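PDB 5LSM: FMN-dependent nitronate monooxygenase from Shewanella oneidensis, which probably uses FMN to oxidise propionate 3-nitronate with molecular oxygen, giving 3-oxopropanoate together with nitrate, nitrite and hydrogen peroxide. Local coordinates for residues V158-W163 / H185-D190. Residues are numbered along the deposited sequence; the frame is centred on the assembly and turned at random.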
ATOM      1  N   VAL A 158      -7.062  10.230   6.300  1.00 29.11           N
ATOM      2  CA  VAL A 158      -6.972  11.518   6.951  1.00 30.90           C
ATOM      3  C   VAL A 158      -8.294  11.981   7.562  1.00 31.67           C
ATOM      4  O   VAL A 158      -8.300  12.580   8.636  1.00 32.74           O
ATOM      5  CB  VAL A 158      -6.426  12.600   5.988  1.00 28.92           C
ATOM      6  CG1 VAL A 158      -6.450  13.965   6.654  1.00 29.16           C
ATOM      7  CG2 VAL A 158      -5.002  12.252   5.588  1.00 28.10           C
ATOM      8  N   GLU A 159      -9.409  11.710   6.894  1.00 36.03           N
ATOM      9  CA  GLU A 159     -10.718  12.091   7.441  1.00 33.47           C
ATOM     10  C   GLU A 159     -10.991  11.367   8.748  1.00 31.70           C
ATOM     11  O   GLU A 159     -11.464  11.975   9.702  1.00 25.35           O
ATOM     12  CB  GLU A 159     -11.839  11.777   6.470  1.00 34.34           C
ATOM     13  CG  GLU A 159     -11.978  12.789   5.353  1.00 38.30           C
ATOM     14  CD  GLU A 159     -11.004  12.562   4.208  1.00 43.96           C
ATOM     15  OE1 GLU A 159     -10.537  11.400   4.013  1.00 38.09           O
ATOM     16  OE2 GLU A 159     -10.717  13.559   3.498  1.00 55.73           O
ATOM     17  N   GLU A 160     -10.694  10.065   8.777  1.00 30.81           N
ATOM     18  CA  GLU A 160     -10.876   9.262   9.977  1.00 27.14           C
ATOM     19  C   GLU A 160     -10.000   9.791  11.114  1.00 30.05           C
ATOM     20  O   GLU A 160     -10.446   9.897  12.250  1.00 26.68           O
ATOM     21  CB  GLU A 160     -10.586   7.775   9.690  1.00 27.74           C
ATOM     22  CG  GLU A 160     -11.807   7.030   9.143  1.00 26.54           C
ATOM     23  CD  GLU A 160     -11.507   5.647   8.570  1.00 26.00           C
ATOM     24  OE1 GLU A 160     -10.376   5.155   8.728  1.00 24.76           O
ATOM     25  OE2 GLU A 160     -12.423   5.050   7.944  1.00 24.85           O
ATOM     26  N   ALA A 161      -8.777  10.197  10.790  1.00 30.76           N
ATOM     27  CA  ALA A 161      -7.881  10.726  11.804  1.00 31.28           C
ATOM     28  C   ALA A 161      -8.446  12.033  12.415  1.00 33.50           C
ATOM     29  O   ALA A 161      -8.351  12.262  13.623  1.00 28.80           O
ATOM     30  CB  ALA A 161      -6.505  10.955  11.212  1.00 29.26           C
ATOM     31  N   LEU A 162      -9.055  12.866  11.577  1.00 31.83           N
ATOM     32  CA  LEU A 162      -9.613  14.119  12.032  1.00 32.47           C
ATOM     33  C   LEU A 162     -10.859  13.874  12.874  1.00 32.05           C
ATOM     34  O   LEU A 162     -11.154  14.636  13.807  1.00 30.61           O
ATOM     35  CB  LEU A 162      -9.949  15.015  10.847  1.00 33.69           C
ATOM     36  CG  LEU A 162      -8.735  15.616  10.137  1.00 37.18           C
ATOM     37  CD1 LEU A 162      -9.069  16.044   8.717  1.00 36.90           C
ATOM     38  CD2 LEU A 162      -8.192  16.788  10.927  1.00 34.80           C
ATOM     39  N   TRP A 163     -11.601  12.829  12.531  1.00 31.07           N
ATOM     40  CA  TRP A 163     -12.779  12.455  13.298  1.00 32.47           C
ATOM     41  C   TRP A 163     -12.364  11.998  14.688  1.00 32.26           C
ATOM     42  O   TRP A 163     -12.998  12.348  15.667  1.00 30.57           O
ATOM     43  CB  TRP A 163     -13.556  11.340  12.607  1.00 33.51           C
ATOM     44  CG  TRP A 163     -14.871  11.031  13.290  1.00 38.43           C
ATOM     45  CD1 TRP A 163     -16.041  11.697  13.130  1.00 39.61           C
ATOM     46  CD2 TRP A 163     -15.133   9.981  14.229  1.00 36.50           C
ATOM     47  NE1 TRP A 163     -17.015  11.131  13.902  1.00 43.55           N
ATOM     48  CE2 TRP A 163     -16.488  10.071  14.584  1.00 39.28           C
ATOM     49  CE3 TRP A 163     -14.353   8.988  14.815  1.00 40.48           C
ATOM     50  CZ2 TRP A 163     -17.090   9.189  15.473  1.00 39.71           C
ATOM     51  CZ3 TRP A 163     -14.954   8.102  15.704  1.00 42.21           C
ATOM     52  CH2 TRP A 163     -16.305   8.217  16.031  1.00 42.78           C
ATOM     53  N   HIS A 185     -11.216   0.748   9.283  1.00 32.41           N
ATOM     54  CA  HIS A 185     -11.984   1.864   8.699  1.00 30.65           C
ATOM     55  C   HIS A 185     -13.416   1.949   9.205  1.00 30.80           C
ATOM     56  O   HIS A 185     -13.972   0.982   9.686  1.00 38.63           O
ATOM     57  CB  HIS A 185     -12.007   1.765   7.176  1.00 29.29           C
ATOM     58  CG  HIS A 185     -12.806   0.616   6.658  1.00 31.36           C
ATOM     59  ND1 HIS A 185     -12.255  -0.616   6.406  1.00 29.96           N
ATOM     60  CD2 HIS A 185     -14.120   0.504   6.362  1.00 39.45           C
ATOM     61  CE1 HIS A 185     -13.180  -1.426   5.931  1.00 30.13           C
ATOM     62  NE2 HIS A 185     -14.330  -0.783   5.928  1.00 34.98           N
ATOM     63  N   PHE A 186     -14.005   3.130   9.129  1.00 31.07           N
ATOM     64  CA  PHE A 186     -15.318   3.333   9.712  1.00 29.18           C
ATOM     65  C   PHE A 186     -16.086   4.498   9.130  1.00 28.07           C
ATOM     66  O   PHE A 186     -17.258   4.586   9.372  1.00 29.99           O
ATOM     67  CB  PHE A 186     -15.218   3.490  11.234  1.00 29.74           C
ATOM     68  CG  PHE A 186     -14.340   4.630  11.670  1.00 28.34           C
ATOM     69  CD1 PHE A 186     -14.863   5.914  11.811  1.00 25.52           C
ATOM     70  CD2 PHE A 186     -12.990   4.424  11.930  1.00 28.40           C
ATOM     71  CE1 PHE A 186     -14.054   6.968  12.187  1.00 25.52           C
ATOM     72  CE2 PHE A 186     -12.168   5.485  12.293  1.00 27.58           C
ATOM     73  CZ  PHE A 186     -12.704   6.753  12.428  1.00 26.06           C
ATOM     74  N   LEU A 187     -15.441   5.401   8.391  1.00 30.37           N
ATOM     75  CA  LEU A 187     -16.177   6.456   7.686  1.00 28.17           C
ATOM     76  C   LEU A 187     -16.655   6.037   6.294  1.00 30.55           C
ATOM     77  O   LEU A 187     -17.633   6.579   5.792  1.00 38.42           O
ATOM     78  CB  LEU A 187     -15.371   7.762   7.621  1.00 27.57           C
ATOM     79  CG  LEU A 187     -15.174   8.520   8.956  1.00 28.84           C
ATOM     80  CD1 LEU A 187     -14.605   9.909   8.730  1.00 31.63           C
ATOM     81  CD2 LEU A 187     -16.463   8.634   9.741  1.00 29.95           C
ATOM     82  N   SER A 188     -16.067   4.999   5.718  1.00 33.00           N
ATOM     83  CA  SER A 188     -16.408   4.622   4.344  1.00 33.58           C
ATOM     84  C   SER A 188     -16.120   3.162   4.042  1.00 31.86           C
ATOM     85  O   SER A 188     -15.115   2.617   4.483  1.00 36.13           O
ATOM     86  CB  SER A 188     -15.636   5.506   3.366  1.00 34.13           C
ATOM     87  OG  SER A 188     -15.760   5.043   2.031  1.00 36.37           O
ATOM     88  N   GLU A 189     -16.966   2.549   3.226  1.00 33.75           N
ATOM     89  CA  GLU A 189     -16.751   1.162   2.799  1.00 35.49           C
ATOM     90  C   GLU A 189     -15.807   1.061   1.589  1.00 30.81           C
ATOM     91  O   GLU A 189     -15.307  -0.003   1.272  1.00 32.12           O
ATOM     92  CB  GLU A 189     -18.089   0.501   2.476  1.00 41.49           C
ATOM     93  CG  GLU A 189     -19.102   0.593   3.607  1.00 47.47           C
ATOM     94  CD  GLU A 189     -19.878  -0.696   3.833  1.00 55.76           C
ATOM     95  OE1 GLU A 189     -20.478  -0.833   4.922  1.00 58.67           O
ATOM     96  OE2 GLU A 189     -19.903  -1.563   2.926  1.00 60.11           O
ATOM     97  N   ASP A 190     -15.553   2.185   0.938  1.00 32.90           N
ATOM     98  CA  ASP A 190     -14.718   2.221  -0.261  1.00 33.38           C
ATOM     99  C   ASP A 190     -13.233   2.004   0.076  1.00 31.99           C
ATOM    100  O   ASP A 190     -12.574   2.886   0.618  1.00 31.14           O
ATOM    101  CB  ASP A 190     -14.921   3.574  -0.948  1.00 31.55           C
ATOM    102  CG  ASP A 190     -14.235   3.668  -2.293  1.00 36.98           C
ATOM    103  OD1 ASP A 190     -13.419   2.775  -2.663  1.00 36.85           O
ATOM    104  OD2 ASP A 190     -14.505   4.677  -2.977  1.00 39.84           O
TER
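Glu160 sends CG off anti to its own carbonyl carbon (chi1 -86°) and then runs out straight, so its carboxylate leaves the first turn of helix 158-166 and reaches the backbone amides of 185-190. Phe186 takes the crowded position, CG between its backbone N and carbonyl carbon (chi1 58°), and this brings its ring to meet the glutamate chain, the two reaching toward each other. OE2 of Glu160 accepts two nearly straight bonds from successive amides: Phe186 N at 2.8 Å comes from above the carboxylate plane, while Leu187 N, at 3.1 Å, meets the anti lone pair of that oxygen. The other oxygen, OE1, is held by Thr156 OG1 just ahead of the helix, so both ends of the buried carboxylate are engaged, which should hold its rotation. Two N-H groups on one oxygen would probably favour the charged form. In this TIM-barrel-type enzyme the helix follows barrel strand 150-155, and the bonds tie its N-terminal turn to the loop after strand 181-182, with the side chain of Phe186 about 11 Å from the FMN. Glu160 CG sits over one face of the Phe186 ring, 3.6 Å from the centroid, and the carboxylate is stacked nearly parallel to that ring. An alanine in place of Glu160 would remove the single acceptor shared by the two amides, the partner of Thr156 and the methylene over the phenyl face, and would probably leave the backbone at Phe186 and Leu187 less firmly fixed. Three residues on, Trp163 crosses the same phenyl obliquely, its CE3 3.3 Å from Phe186 CE1. Leu187 packs beside the same methylene, its CG 3.7 Å from Glu160 CG and its CD1 reaching the backbone of Glu159.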